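PDB 3ON5: BH1974 protein from Bacillus halodurans, which belongs to the XdhC/CoxI family and probably acts as an accessory protein in the maturation of molybdenum-containing xanthine dehydrogenase-type enzymes. Local coordinates for residues Val226-Arg231 with Glu245-Phe250; Leu202-Ala207 with Leu267-His272; Asp210-Val215 with His238-Ala243; Asp249-Phe254 with Phe273-Glu278. All coordinates share one frame; numbering follows the deposited sequence.

Contact 1: Val226-Arg231 with Glu245-Phe250; sequences VVTDWR and EIIVDF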
loop_
_atom_site.group_PDB
_atom_site.type_symbol
_atom_site.label_atom_id
_atom_site.label_comp_id
_atom_site.label_asym_id
_atom_site.label_seq_id
_atom_site.Cartn_x
_atom_site.Cartn_y
_atom_site.Cartn_z
ATOM N N VAL A 226 9.620 31.192 8.198
ATOM C CA VAL A 226 8.791 32.366 8.448
ATOM C C VAL A 226 8.638 33.087 7.107
ATOM O O VAL A 226 9.634 33.452 6.478
ATOM C CB VAL A 226 9.316 33.316 9.590
ATOM C CG1 VAL A 226 8.484 34.593 9.694
ATOM C CG2 VAL A 226 9.357 32.597 10.933
ATOM N N VAL A 227 7.392 33.239 6.658
ATOM C CA VAL A 227 7.022 33.954 5.435
ATOM C C VAL A 227 6.342 35.224 5.836
ATOM O O VAL A 227 5.394 35.179 6.627
ATOM C CB VAL A 227 6.128 33.124 4.477
ATOM C CG1 VAL A 227 5.751 33.940 3.235
ATOM C CG2 VAL A 227 6.790 31.809 4.097
ATOM N N THR A 228 6.810 36.362 5.303
ATOM C CA THR A 228 6.185 37.657 5.574
ATOM C C THR A 228 6.063 38.441 4.247
ATOM O O THR A 228 6.945 38.393 3.381
ATOM C CB THR A 228 6.912 38.441 6.662
ATOM O OG1 THR A 228 6.257 39.709 6.858
ATOM C CG2 THR A 228 8.403 38.610 6.395
ATOM N N ASP A 229 4.904 39.092 4.090
ATOM C CA ASP A 229 4.510 39.926 2.959
ATOM C C ASP A 229 3.375 40.846 3.433
ATOM O O ASP A 229 2.738 40.567 4.454
ATOM C CB ASP A 229 4.114 39.062 1.754
ATOM C CG ASP A 229 4.004 39.790 0.425
ATOM O OD1 ASP A 229 3.016 40.517 0.229
ATOM O OD2 ASP A 229 4.846 39.538 -0.461
ATOM N N TRP A 230 3.162 41.963 2.736
ATOM C CA TRP A 230 2.175 42.976 3.085
ATOM C C TRP A 230 0.845 42.759 2.336
ATOM O O TRP A 230 -0.111 43.491 2.588
ATOM C CB TRP A 230 2.757 44.357 2.757
ATOM C CG TRP A 230 3.058 44.572 1.305
ATOM C CD1 TRP A 230 2.296 45.259 0.413
ATOM C CD2 TRP A 230 4.219 44.120 0.583
ATOM N NE1 TRP A 230 2.897 45.257 -0.823
ATOM C CE2 TRP A 230 4.079 44.565 -0.748
ATOM C CE3 TRP A 230 5.377 43.397 0.934
ATOM C CZ2 TRP A 230 5.030 44.284 -1.732
ATOM C CZ3 TRP A 230 6.311 43.110 -0.046
ATOM C CH2 TRP A 230 6.134 43.550 -1.359
ATOM N N ARG A 231 0.780 41.750 1.437
ATOM C CA ARG A 231 -0.371 41.435 0.570
ATOM C C ARG A 231 -1.110 40.173 1.061
ATOM O O ARG A 231 -0.672 39.044 0.807
ATOM C CB ARG A 231 0.116 41.259 -0.863
ATOM C CG ARG A 231 0.760 42.536 -1.396
ATOM C CD ARG A 231 1.509 42.299 -2.666
ATOM N NE ARG A 231 2.584 41.330 -2.484
ATOM C CZ ARG A 231 3.419 40.972 -3.444
ATOM N NH1 ARG A 231 3.325 41.516 -4.652
ATOM N NH2 ARG A 231 4.359 40.065 -3.206
ATOM N N GLU A 245 5.367 29.967 10.231
ATOM C CA GLU A 245 4.709 31.251 10.461
ATOM C C GLU A 245 4.509 31.979 9.161
ATOM O O GLU A 245 5.405 31.991 8.321
ATOM C CB GLU A 245 5.504 32.152 11.429
ATOM C CG GLU A 245 5.631 31.645 12.851
ATOM C CD GLU A 245 6.398 32.579 13.772
ATOM O OE1 GLU A 245 5.953 33.737 13.944
ATOM O OE2 GLU A 245 7.412 32.133 14.362
ATOM N N ILE A 246 3.333 32.579 8.997
ATOM C CA ILE A 246 2.981 33.453 7.883
ATOM C C ILE A 246 2.560 34.772 8.547
ATOM O O ILE A 246 1.537 34.780 9.232
ATOM C CB ILE A 246 1.913 32.856 6.901
ATOM C CG1 ILE A 246 2.216 31.406 6.463
ATOM C CG2 ILE A 246 1.690 33.787 5.696
ATOM C CD1 ILE A 246 1.064 30.723 5.735
ATOM N N ILE A 247 3.367 35.845 8.437
ATOM C CA ILE A 247 3.038 37.125 9.099
ATOM C C ILE A 247 2.720 38.213 8.031
ATOM O O ILE A 247 3.604 38.626 7.278
ATOM C CB ILE A 247 4.199 37.542 10.041
ATOM C CG1 ILE A 247 4.378 36.454 11.139
ATOM C CG2 ILE A 247 3.960 38.929 10.641
ATOM C CD1 ILE A 247 5.729 36.396 11.847
ATOM N N VAL A 248 1.448 38.665 7.983
ATOM C CA VAL A 248 0.995 39.664 7.003
ATOM C C VAL A 248 1.225 41.066 7.609
ATOM O O VAL A 248 0.521 41.478 8.522
ATOM C CB VAL A 248 -0.471 39.464 6.522
ATOM C CG1 VAL A 248 -0.811 40.415 5.391
ATOM C CG2 VAL A 248 -0.714 38.043 6.063
ATOM N N ASP A 249 2.213 41.784 7.076
ATOM C CA ASP A 249 2.666 43.091 7.556
ATOM C C ASP A 249 3.552 43.784 6.562
ATOM O O ASP A 249 4.194 43.106 5.765
ATOM C CB ASP A 249 3.490 42.897 8.869
ATOM C CG ASP A 249 2.912 43.464 10.143
ATOM O OD1 ASP A 249 2.322 44.571 10.089
ATOM O OD2 ASP A 249 3.167 42.877 11.218
ATOM N N PHE A 250 3.693 45.119 6.669
ATOM C CA PHE A 250 4.680 45.831 5.852
ATOM C C PHE A 250 6.069 45.531 6.409
ATOM O O PHE A 250 6.184 45.435 7.637
ATOM C CB PHE A 250 4.405 47.331 5.804
ATOM C CG PHE A 250 3.297 47.701 4.870
ATOM C CD1 PHE A 250 3.513 47.758 3.502
ATOM C CD2 PHE A 250 2.055 48.060 5.354
ATOM C CE1 PHE A 250 2.480 48.081 2.629
ATOM C CE2 PHE A 250 1.049 48.459 4.487
ATOM C CZ PHE A 250 1.251 48.419 3.129
HETATM O O HOH W 1 6.828 41.914 5.418
#
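Val-227 and Ile-246 are bridged in the parallel pairing of strands 223-229 and 245-248, at one margin of a Rossmann-type sheet. The backbone bonds define the register. Val-227 N to Glu-245 O is nearly straight (174°). Ile-247 N returns a bond to Val-227 O at 2.8 Å, and Asp-249 N reaches Asp-229 O at 2.9 Å. The bond from Asp-229 N to Ile-247 O is weak, at 3.5 Å. A side-chain donor supplements it: Thr-228 OG1 lies opposite the backbone N (chi1 179°), which carries it across to Ile-247 O, 2.9 Å away. A water donates to both Thr-228 OG1 and Asp-249 O.

Apolar contact on the Thr-228 face is made by Val-226 CG1 and Ile-247 CD1, 3.9 Å apart. Beyond the strands, Trp-230 CB sits over one face of the Phe-250 ring, 3.6 Å from Phe-250 CD1, a CH-pi contact. The five-membered ring of Trp-230 lies only 16° from the Phe-250 plane but is slid so far that the rings barely overlap. Arg-231 grips Asp-229 side-on, NE to OD1 and NH2 to OD2, each on a syn lone pair; the anti lone pair of OD1 takes Arg-231 N, closing an Asx turn.

Contact 2: Leu202-Ala207 with Leu267-His272; sequences LIIFGA and LIMTHH
Leu-267 and Phe-205 bury the most surface where strands 200-205 and 265-268 run side by side, parallel, in the middle of the Rossmann sheet. Leu-267 is held through both sides of its backbone: its N donates to Ile-203 O at 2.9 Å, and its O receives Phe-205 N at 2.8 Å, with the N-H pointing almost straight at it (173°). The side chains of Leu-267 and Leu-202 cross, CD2 to CD1 4.1 Å, and Leu-267 CB lies 4.3 Å from Ile-204 CG1. Leu-214 of helix 211-221 covers this face.

Phe-205 points to the other face. Its chi1 of -73° sets the ring beside its own backbone N, and Leu-267 O lies at the ring edge, near the ring plane. The ring packs against Phe-254 and Ile-279, from two different helices. Phe-205 O extends the pairing past the strand end by accepting Met-269 N at 2.7 Å, while Phe-205 CB meets Thr-270 CG2 at 4.1 Å.

Ile-204, third in buried area, sends CG2 across to Met-269, a selenomethionine, touching CG at 4.0 Å with the selenium close behind. Next comes Gly-206, where a CB would run into Met-269 O and the preceding carbonyl; it opens the glycine-rich loop that follows the first strand of a Rossmann domain. Downstream, Thr-270 OG1 accepts His-272 N in an ST turn and probably also bonds Asp-276 of helix 273-283. His-272 ND1 binds Thr-270 O at 2.9 Å, the oxygen lying in the imidazole plane.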
loop_
_atom_site.group_PDB
_atom_site.type_symbol
_atom_site.label_atom_id
_atom_site.label_comp_id
_atom_site.label_asym_id
_atom_site.label_seq_id
_atom_site.Cartn_x
_atom_site.Cartn_y
_atom_site.Cartn_z
ATOM N N LEU A 202 14.741 30.347 8.801
ATOM C CA LEU A 202 14.799 30.949 7.477
ATOM C C LEU A 202 13.657 31.925 7.357
ATOM O O LEU A 202 12.486 31.517 7.313
ATOM C CB LEU A 202 14.764 29.901 6.365
ATOM C CG LEU A 202 14.814 30.437 4.937
ATOM C CD1 LEU A 202 16.176 31.015 4.620
ATOM C CD2 LEU A 202 14.460 29.351 3.947
ATOM N N ILE A 203 14.002 33.227 7.377
ATOM C CA ILE A 203 13.057 34.336 7.338
ATOM C C ILE A 203 12.990 34.821 5.897
ATOM O O ILE A 203 13.964 35.369 5.372
ATOM C CB ILE A 203 13.466 35.444 8.352
ATOM C CG1 ILE A 203 13.736 34.827 9.746
ATOM C CG2 ILE A 203 12.401 36.575 8.402
ATOM C CD1 ILE A 203 14.346 35.676 10.765
ATOM N N ILE A 204 11.833 34.578 5.250
ATOM C CA ILE A 204 11.590 34.907 3.844
ATOM C C ILE A 204 10.699 36.150 3.729
ATOM O O ILE A 204 9.573 36.176 4.235
ATOM C CB ILE A 204 10.964 33.707 3.098
ATOM C CG1 ILE A 204 11.829 32.435 3.274
ATOM C CG2 ILE A 204 10.773 34.054 1.622
ATOM C CD1 ILE A 204 11.161 31.108 2.895
ATOM N N PHE A 205 11.235 37.177 3.063
ATOM C CA PHE A 205 10.551 38.422 2.747
ATOM C C PHE A 205 10.018 38.322 1.331
ATOM O O PHE A 205 10.795 38.324 0.371
ATOM C CB PHE A 205 11.471 39.629 2.929
ATOM C CG PHE A 205 11.763 39.971 4.367
ATOM C CD1 PHE A 205 10.923 40.816 5.079
ATOM C CD2 PHE A 205 12.899 39.481 5.001
ATOM C CE1 PHE A 205 11.195 41.147 6.401
ATOM C CE2 PHE A 205 13.168 39.809 6.329
ATOM C CZ PHE A 205 12.316 40.641 7.019
ATOM N N GLY A 206 8.704 38.140 1.227
ATOM C CA GLY A 206 8.007 37.988 -0.038
ATOM C C GLY A 206 7.142 36.750 -0.041
ATOM O O GLY A 206 7.537 35.717 0.503
ATOM N N ALA A 207 5.932 36.858 -0.614
ATOM C CA ALA A 207 5.003 35.737 -0.710
ATOM C C ALA A 207 4.473 35.580 -2.162
ATOM O O ALA A 207 3.350 35.116 -2.372
ATOM C CB ALA A 207 3.857 35.910 0.271
ATOM N N LEU A 267 16.147 35.828 3.526
ATOM C CA LEU A 267 15.937 35.722 2.094
ATOM C C LEU A 267 14.963 36.813 1.654
ATOM O O LEU A 267 13.796 36.798 2.052
ATOM C CB LEU A 267 15.411 34.318 1.835
ATOM C CG LEU A 267 15.756 33.603 0.545
ATOM C CD1 LEU A 267 17.220 33.721 0.179
ATOM C CD2 LEU A 267 15.463 32.192 0.727
ATOM N N ILE A 268 15.485 37.820 0.933
ATOM C CA ILE A 268 14.773 39.001 0.442
ATOM C C ILE A 268 14.332 38.730 -0.998
ATOM O O ILE A 268 15.170 38.723 -1.909
ATOM C CB ILE A 268 15.681 40.273 0.553
ATOM C CG1 ILE A 268 16.372 40.399 1.926
ATOM C CG2 ILE A 268 14.909 41.522 0.215
ATOM C CD1 ILE A 268 17.337 41.606 2.064
HETATM N N MSE A 269 13.028 38.495 -1.221
HETATM C CA MSE A 269 12.541 38.193 -2.577
HETATM C C MSE A 269 11.128 38.716 -2.783
HETATM O O MSE A 269 10.224 37.957 -3.176
HETATM C CB MSE A 269 12.597 36.691 -2.851
HETATM C CG MSE A 269 12.184 35.819 -1.665
HETATM SE SE MSE A 269 12.499 33.966 -2.085
HETATM C CE MSE A 269 14.291 34.091 -2.704
ATOM N N THR A 270 10.963 40.040 -2.563
ATOM C CA THR A 270 9.673 40.713 -2.663
ATOM C C THR A 270 9.387 41.141 -4.097
ATOM O O THR A 270 8.224 41.342 -4.429
ATOM C CB THR A 270 9.586 41.938 -1.727
ATOM O OG1 THR A 270 10.363 43.012 -2.251
ATOM C CG2 THR A 270 9.982 41.635 -0.292
ATOM N N HIS A 271 10.440 41.312 -4.935
ATOM C CA HIS A 271 10.372 41.775 -6.333
ATOM C C HIS A 271 9.967 43.249 -6.388
ATOM O O HIS A 271 9.567 43.729 -7.438
ATOM C CB HIS A 271 9.408 40.924 -7.190
ATOM C CG HIS A 271 9.791 39.483 -7.292
ATOM N ND1 HIS A 271 10.737 39.060 -8.195
ATOM C CD2 HIS A 271 9.310 38.407 -6.627
ATOM C CE1 HIS A 271 10.822 37.747 -8.045
ATOM N NE2 HIS A 271 9.987 37.306 -7.105
ATOM N N HIS A 272 10.062 43.953 -5.251
ATOM C CA HIS A 272 9.761 45.378 -5.051
ATOM C C HIS A 272 10.982 46.040 -4.508
ATOM O O HIS A 272 11.389 45.732 -3.388
ATOM C CB HIS A 272 8.556 45.585 -4.117
ATOM C CG HIS A 272 7.242 45.178 -4.702
ATOM N ND1 HIS A 272 6.874 43.838 -4.801
ATOM C CD2 HIS A 272 6.219 45.948 -5.138
ATOM C CE1 HIS A 272 5.667 43.838 -5.343
ATOM N NE2 HIS A 272 5.226 45.086 -5.557
#

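Contact 3: Asp210-Val215 with His238-Ala243; sequences DVPPLV and HFFPDA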
loop_
_atom_site.group_PDB
_atom_site.type_symbol
_atom_site.label_atom_id
_atom_site.label_comp_id
_atom_site.label_asym_id
_atom_site.label_seq_id
_atom_site.Cartn_x
_atom_site.Cartn_y
_atom_site.Cartn_z
ATOM N N ASP A 210 6.770 32.393 -6.531
ATOM C CA ASP A 210 8.087 31.752 -6.596
ATOM C C ASP A 210 8.570 31.266 -5.200
ATOM O O ASP A 210 9.516 30.467 -5.118
ATOM C CB ASP A 210 9.124 32.719 -7.198
ATOM C CG ASP A 210 9.303 34.076 -6.513
ATOM O OD1 ASP A 210 8.283 34.732 -6.188
ATOM O OD2 ASP A 210 10.434 34.552 -6.455
ATOM N N VAL A 211 7.899 31.728 -4.115
ATOM C CA VAL A 211 8.256 31.463 -2.716
ATOM C C VAL A 211 7.701 30.081 -2.236
ATOM O O VAL A 211 8.440 29.412 -1.507
ATOM C CB VAL A 211 7.769 32.616 -1.799
ATOM C CG1 VAL A 211 8.169 32.376 -0.349
ATOM C CG2 VAL A 211 8.335 33.947 -2.275
ATOM N N PRO A 212 6.489 29.590 -2.620
ATOM C CA PRO A 212 6.035 28.281 -2.107
ATOM C C PRO A 212 7.044 27.118 -2.340
ATOM O O PRO A 212 7.235 26.386 -1.348
ATOM C CB PRO A 212 4.738 28.045 -2.880
ATOM C CG PRO A 212 4.211 29.396 -3.092
ATOM C CD PRO A 212 5.424 30.206 -3.438
ATOM N N PRO A 213 7.740 26.928 -3.518
ATOM C CA PRO A 213 8.691 25.799 -3.620
ATOM C C PRO A 213 9.861 25.929 -2.645
ATOM O O PRO A 213 10.279 24.920 -2.081
ATOM C CB PRO A 213 9.189 25.855 -5.070
ATOM C CG PRO A 213 8.798 27.141 -5.602
ATOM C CD PRO A 213 7.650 27.651 -4.810
ATOM N N LEU A 214 10.359 27.158 -2.418
ATOM C CA LEU A 214 11.449 27.427 -1.491
ATOM C C LEU A 214 11.051 27.052 -0.059
ATOM O O LEU A 214 11.871 26.478 0.655
ATOM C CB LEU A 214 11.843 28.904 -1.574
ATOM C CG LEU A 214 12.866 29.398 -0.577
ATOM C CD1 LEU A 214 14.240 28.890 -0.906
ATOM C CD2 LEU A 214 12.870 30.876 -0.556
ATOM N N VAL A 215 9.809 27.371 0.356
ATOM C CA VAL A 215 9.300 27.037 1.690
ATOM C C VAL A 215 9.283 25.505 1.826
ATOM O O VAL A 215 9.755 24.997 2.837
ATOM C CB VAL A 215 7.905 27.677 1.981
ATOM C CG1 VAL A 215 7.313 27.185 3.298
ATOM C CG2 VAL A 215 7.999 29.202 1.984
ATOM N N HIS A 238 -3.040 27.955 2.415
ATOM C CA HIS A 238 -2.973 26.851 1.452
ATOM C C HIS A 238 -1.790 27.033 0.472
ATOM O O HIS A 238 -1.298 26.020 -0.033
ATOM C CB HIS A 238 -4.280 26.655 0.684
ATOM C CG HIS A 238 -4.724 27.838 -0.103
ATOM N ND1 HIS A 238 -4.318 28.024 -1.414
ATOM C CD2 HIS A 238 -5.565 28.838 0.250
ATOM C CE1 HIS A 238 -4.901 29.144 -1.809
ATOM N NE2 HIS A 238 -5.663 29.672 -0.843
ATOM N N PHE A 239 -1.280 28.279 0.272
ATOM C CA PHE A 239 -0.088 28.493 -0.559
ATOM C C PHE A 239 1.180 28.006 0.132
ATOM O O PHE A 239 2.096 27.553 -0.547
ATOM C CB PHE A 239 0.101 29.959 -0.934
ATOM C CG PHE A 239 -1.007 30.563 -1.737
ATOM C CD1 PHE A 239 -1.335 30.056 -2.992
ATOM C CD2 PHE A 239 -1.655 31.708 -1.295
ATOM C CE1 PHE A 239 -2.365 30.624 -3.744
ATOM C CE2 PHE A 239 -2.666 32.295 -2.061
ATOM C CZ PHE A 239 -3.019 31.745 -3.277
ATOM N N PHE A 240 1.242 28.112 1.477
ATOM C CA PHE A 240 2.422 27.752 2.264
ATOM C C PHE A 240 2.049 26.790 3.413
ATOM O O PHE A 240 2.158 27.146 4.592
ATOM C CB PHE A 240 3.078 29.030 2.824
ATOM C CG PHE A 240 3.331 30.129 1.819
ATOM C CD1 PHE A 240 4.492 30.148 1.059
ATOM C CD2 PHE A 240 2.427 31.167 1.661
ATOM C CE1 PHE A 240 4.732 31.174 0.143
ATOM C CE2 PHE A 240 2.668 32.191 0.743
ATOM C CZ PHE A 240 3.815 32.184 -0.011
ATOM N N PRO A 241 1.617 25.550 3.104
ATOM C CA PRO A 241 1.241 24.626 4.183
ATOM C C PRO A 241 2.428 24.171 5.042
ATOM O O PRO A 241 2.209 23.672 6.146
ATOM C CB PRO A 241 0.658 23.437 3.425
ATOM C CG PRO A 241 1.297 23.487 2.103
ATOM C CD PRO A 241 1.398 24.926 1.782
ATOM N N ASP A 242 3.666 24.322 4.551
ATOM C CA ASP A 242 4.857 23.875 5.278
ATOM C C ASP A 242 5.497 25.001 6.101
ATOM O O ASP A 242 6.419 24.728 6.882
ATOM C CB ASP A 242 5.882 23.323 4.282
ATOM C CG ASP A 242 5.409 22.085 3.557
ATOM O OD1 ASP A 242 4.907 21.153 4.238
ATOM O OD2 ASP A 242 5.588 22.020 2.316
ATOM N N ALA A 243 5.033 26.254 5.912
ATOM C CA ALA A 243 5.531 27.414 6.643
ATOM C C ALA A 243 5.089 27.336 8.076
ATOM O O ALA A 243 3.928 27.025 8.346
ATOM C CB ALA A 243 5.051 28.720 6.008
#
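Pro-212 and Phe-240 bring their backbones closest, CA to CA 5.7 Å, where the beginning of helix 211-221 meets a loop that folds into a type I beta turn from Phe-240 to Ala-243. The turn is closed by Ala-243 N and Phe-240 O at 3.3 Å, and no hydrogen bond crosses between the segments, so the contact rests on apolar packing.

The phenyl ring of Phe-240 carries most of it. With chi1 at -50°, its CG stands beside the backbone N and the ring reaches the helix with its CD1-CE1 side. CE1 is 3.7 Å from Val-211 CG1 and also 3.7 Å from Pro-212 CG, while CD1 is 3.7 Å from Val-215 CG2; the two valine methyls come in obliquely to the ring. The other branch of Val-215 turns to the end of the turn, where CG1 lies 3.8 Å from Ala-243 CB. Pro-212 CB rests 3.6 Å from Phe-239 O. Replacing Phe-240 by an alanine would probably leave Val-211, Pro-212 and the CG2 branch of Val-215 without their shared partner, and a gap between helix and turn.

A polar tie flanks this packing, Asp-242 OD2 bonding to OG1 of Thr-216, one residue after Val-215. Beneath lies the sheet: Val-215 and Ala-243 both touch Thr-225 and Val-227 of strand 223-229, Val-211 and Val-215 rest on Ile-204 of strand 200-205, and helix 326-343 packs against Pro-213 and Leu-214.

Contact 4: Asp249-Phe254 with Phe273-Glu278; sequences DFPADF and FQKDQE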
loop_
_atom_site.group_PDB
_atom_site.type_symbol
_atom_site.label_atom_id
_atom_site.label_comp_id
_atom_site.label_asym_id
_atom_site.label_seq_id
_atom_site.Cartn_x
_atom_site.Cartn_y
_atom_site.Cartn_z
ATOM N N ASP A 249 2.213 41.784 7.076
ATOM C CA ASP A 249 2.666 43.091 7.556
ATOM C C ASP A 249 3.552 43.784 6.562
ATOM O O ASP A 249 4.194 43.106 5.765
ATOM C CB ASP A 249 3.490 42.897 8.869
ATOM C CG ASP A 249 2.912 43.464 10.143
ATOM O OD1 ASP A 249 2.322 44.571 10.089
ATOM O OD2 ASP A 249 3.167 42.877 11.218
ATOM N N PHE A 250 3.693 45.119 6.669
ATOM C CA PHE A 250 4.680 45.831 5.852
ATOM C C PHE A 250 6.069 45.531 6.409
ATOM O O PHE A 250 6.184 45.435 7.637
ATOM C CB PHE A 250 4.405 47.331 5.804
ATOM C CG PHE A 250 3.297 47.701 4.870
ATOM C CD1 PHE A 250 3.513 47.758 3.502
ATOM C CD2 PHE A 250 2.055 48.060 5.354
ATOM C CE1 PHE A 250 2.480 48.081 2.629
ATOM C CE2 PHE A 250 1.049 48.459 4.487
ATOM C CZ PHE A 250 1.251 48.419 3.129
ATOM N N PRO A 251 7.109 45.322 5.555
ATOM C CA PRO A 251 8.459 44.979 6.065
ATOM C C PRO A 251 8.916 45.805 7.264
ATOM O O PRO A 251 9.418 45.215 8.214
ATOM C CB PRO A 251 9.375 45.277 4.894
ATOM C CG PRO A 251 8.534 45.057 3.714
ATOM C CD PRO A 251 7.107 45.392 4.085
ATOM N N ALA A 252 8.667 47.136 7.251
ATOM C CA ALA A 252 9.029 48.061 8.317
ATOM C C ALA A 252 8.364 47.696 9.645
ATOM O O ALA A 252 8.977 47.897 10.692
ATOM C CB ALA A 252 8.645 49.477 7.927
ATOM N N ASP A 253 7.116 47.188 9.608
ATOM C CA ASP A 253 6.397 46.772 10.809
ATOM C C ASP A 253 6.917 45.452 11.284
ATOM O O ASP A 253 7.090 45.275 12.476
ATOM C CB ASP A 253 4.900 46.684 10.551
ATOM C CG ASP A 253 4.235 48.015 10.383
ATOM O OD1 ASP A 253 4.501 48.917 11.204
ATOM O OD2 ASP A 253 3.372 48.130 9.495
ATOM N N PHE A 254 7.166 44.524 10.356
ATOM C CA PHE A 254 7.712 43.218 10.678
ATOM C C PHE A 254 9.041 43.360 11.411
ATOM O O PHE A 254 9.169 42.828 12.503
ATOM C CB PHE A 254 7.887 42.384 9.414
ATOM C CG PHE A 254 8.415 40.999 9.669
ATOM C CD1 PHE A 254 7.545 39.941 9.924
ATOM C CD2 PHE A 254 9.777 40.737 9.601
ATOM C CE1 PHE A 254 8.033 38.646 10.117
ATOM C CE2 PHE A 254 10.264 39.449 9.807
ATOM C CZ PHE A 254 9.389 38.405 10.043
ATOM N N PHE A 273 11.592 46.919 -5.311
ATOM C CA PHE A 273 12.844 47.595 -5.012
ATOM C C PHE A 273 12.794 48.343 -3.677
ATOM O O PHE A 273 13.643 48.093 -2.825
ATOM C CB PHE A 273 13.208 48.573 -6.132
ATOM C CG PHE A 273 14.615 49.115 -6.013
ATOM C CD1 PHE A 273 14.872 50.284 -5.298
ATOM C CD2 PHE A 273 15.682 48.467 -6.629
ATOM C CE1 PHE A 273 16.171 50.773 -5.176
ATOM C CE2 PHE A 273 16.979 48.974 -6.527
ATOM C CZ PHE A 273 17.215 50.122 -5.801
ATOM N N GLN A 274 11.832 49.252 -3.496
ATOM C CA GLN A 274 11.716 50.054 -2.275
ATOM C C GLN A 274 11.564 49.152 -1.034
ATOM O O GLN A 274 12.188 49.439 -0.003
ATOM C CB GLN A 274 10.516 51.006 -2.405
ATOM C CG GLN A 274 10.286 51.949 -1.224
ATOM C CD GLN A 274 9.023 52.763 -1.407
ATOM O OE1 GLN A 274 8.950 53.672 -2.249
ATOM N NE2 GLN A 274 8.001 52.465 -0.605
ATOM N N LYS A 275 10.768 48.055 -1.151
ATOM C CA LYS A 275 10.547 47.103 -0.068
ATOM C C LYS A 275 11.863 46.389 0.271
ATOM O O LYS A 275 12.270 46.414 1.436
ATOM C CB LYS A 275 9.440 46.088 -0.428
ATOM C CG LYS A 275 8.034 46.655 -0.631
ATOM C CD LYS A 275 7.331 47.066 0.639
ATOM C CE LYS A 275 6.000 47.721 0.365
ATOM N NZ LYS A 275 6.172 49.013 -0.352
ATOM N N ASP A 276 12.561 45.823 -0.752
ATOM C CA ASP A 276 13.855 45.150 -0.603
ATOM C C ASP A 276 14.902 46.089 0.003
ATOM O O ASP A 276 15.680 45.671 0.864
ATOM C CB ASP A 276 14.346 44.621 -1.954
ATOM C CG ASP A 276 13.549 43.471 -2.537
ATOM O OD1 ASP A 276 12.747 42.866 -1.800
ATOM O OD2 ASP A 276 13.793 43.116 -3.697
ATOM N N GLN A 277 14.890 47.367 -0.413
ATOM C CA GLN A 277 15.799 48.370 0.096
ATOM C C GLN A 277 15.523 48.670 1.581
ATOM O O GLN A 277 16.502 48.806 2.311
ATOM C CB GLN A 277 15.698 49.646 -0.734
ATOM C CG GLN A 277 16.861 50.582 -0.480
ATOM C CD GLN A 277 16.778 51.818 -1.309
ATOM O OE1 GLN A 277 15.854 52.625 -1.161
ATOM N NE2 GLN A 277 17.793 52.031 -2.145
ATOM N N GLU A 278 14.239 48.741 2.060
ATOM C CA GLU A 278 14.061 49.022 3.499
ATOM C C GLU A 278 14.499 47.804 4.296
ATOM O O GLU A 278 15.168 47.985 5.312
ATOM C CB GLU A 278 12.640 49.508 3.946
ATOM C CG GLU A 278 11.410 48.595 3.908
ATOM C CD GLU A 278 10.121 49.282 4.377
ATOM O OE1 GLU A 278 10.180 50.506 4.642
ATOM O OE2 GLU A 278 9.056 48.618 4.470
#
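Pro-251 packs against Lys-275 and Glu-278, neighbouring side chains of one helix, where helices 251-257 and 273-283, lying on the same face of the Rossmann sheet, come together near the protein surface. Its ring is met by the aliphatic chain of Lys-275 and a carboxylate oxygen of Glu-278: Pro-251 CD is 3.8 Å from Lys-275 CD, and Pro-251 CB is 3.4 Å from Glu-278 OE2. Both side chains cross the proline at roughly right angles. The same carboxylate oxygen takes a weak hydrogen bond from Ala-252 N, 3.2 Å from OE2 and well bent at 131°, and lies 3.6 Å from Ala-252 CB. Lys-275 CE comes up to the edge of the Phe-250 ring, 4.0 Å from CD1.

Torsions explain the reach of Glu-278. CG sits between the backbone N and the carbonyl carbon (chi1 68°), and the chain then runs extended (chi2 -179°) toward the first turn of helix 251-257. The N-terminus of that helix would probably favour a carboxylate at this place. A leucine here has no carboxylate, and Ala-252 N would probably lose its weak acceptor and the helix start its nearby negative charge.

The next shell surrounds these groups. Trp-230 touches Pro-251 and makes a cation-pi contact with Lys-275, while Phe-254, a turn after Phe-250, ties helix 251-257 to the sheet by packing on Val-226 and Thr-228. Phe-250 occupies the N-cap position, and its carbonyl O receives two donors, Asp-253 N at 2.8 Å and Phe-254 N at 3.0 Å.

In the fold
All four contacts belong to one Rossmann-type domain. Contacts 1 and 2, with centres 9 Å apart, are continuous through the sheet: Val-226 O lies 2.8 Å from Ile-204 N, probably a hydrogen bond between neighbouring strands. Contact 3 packs on one face, where Val-227 CG2 is 3.6 Å from Val-215 CG2; contact 4 packs on the other, where Phe-254 reaches both Thr-228 and Phe-205. Contacts 3 and 4 therefore never meet, their nearest atoms being about 10 Å apart. Contact 2 is joined to both, by His-271 NE2 and Asp-210 OD2 at 2.9 Å and by a probable Thr-270 to Asp-276 hydrogen bond of doubtful length. His-271 also stacks edge-to-face with Tyr-49 of a second subunit.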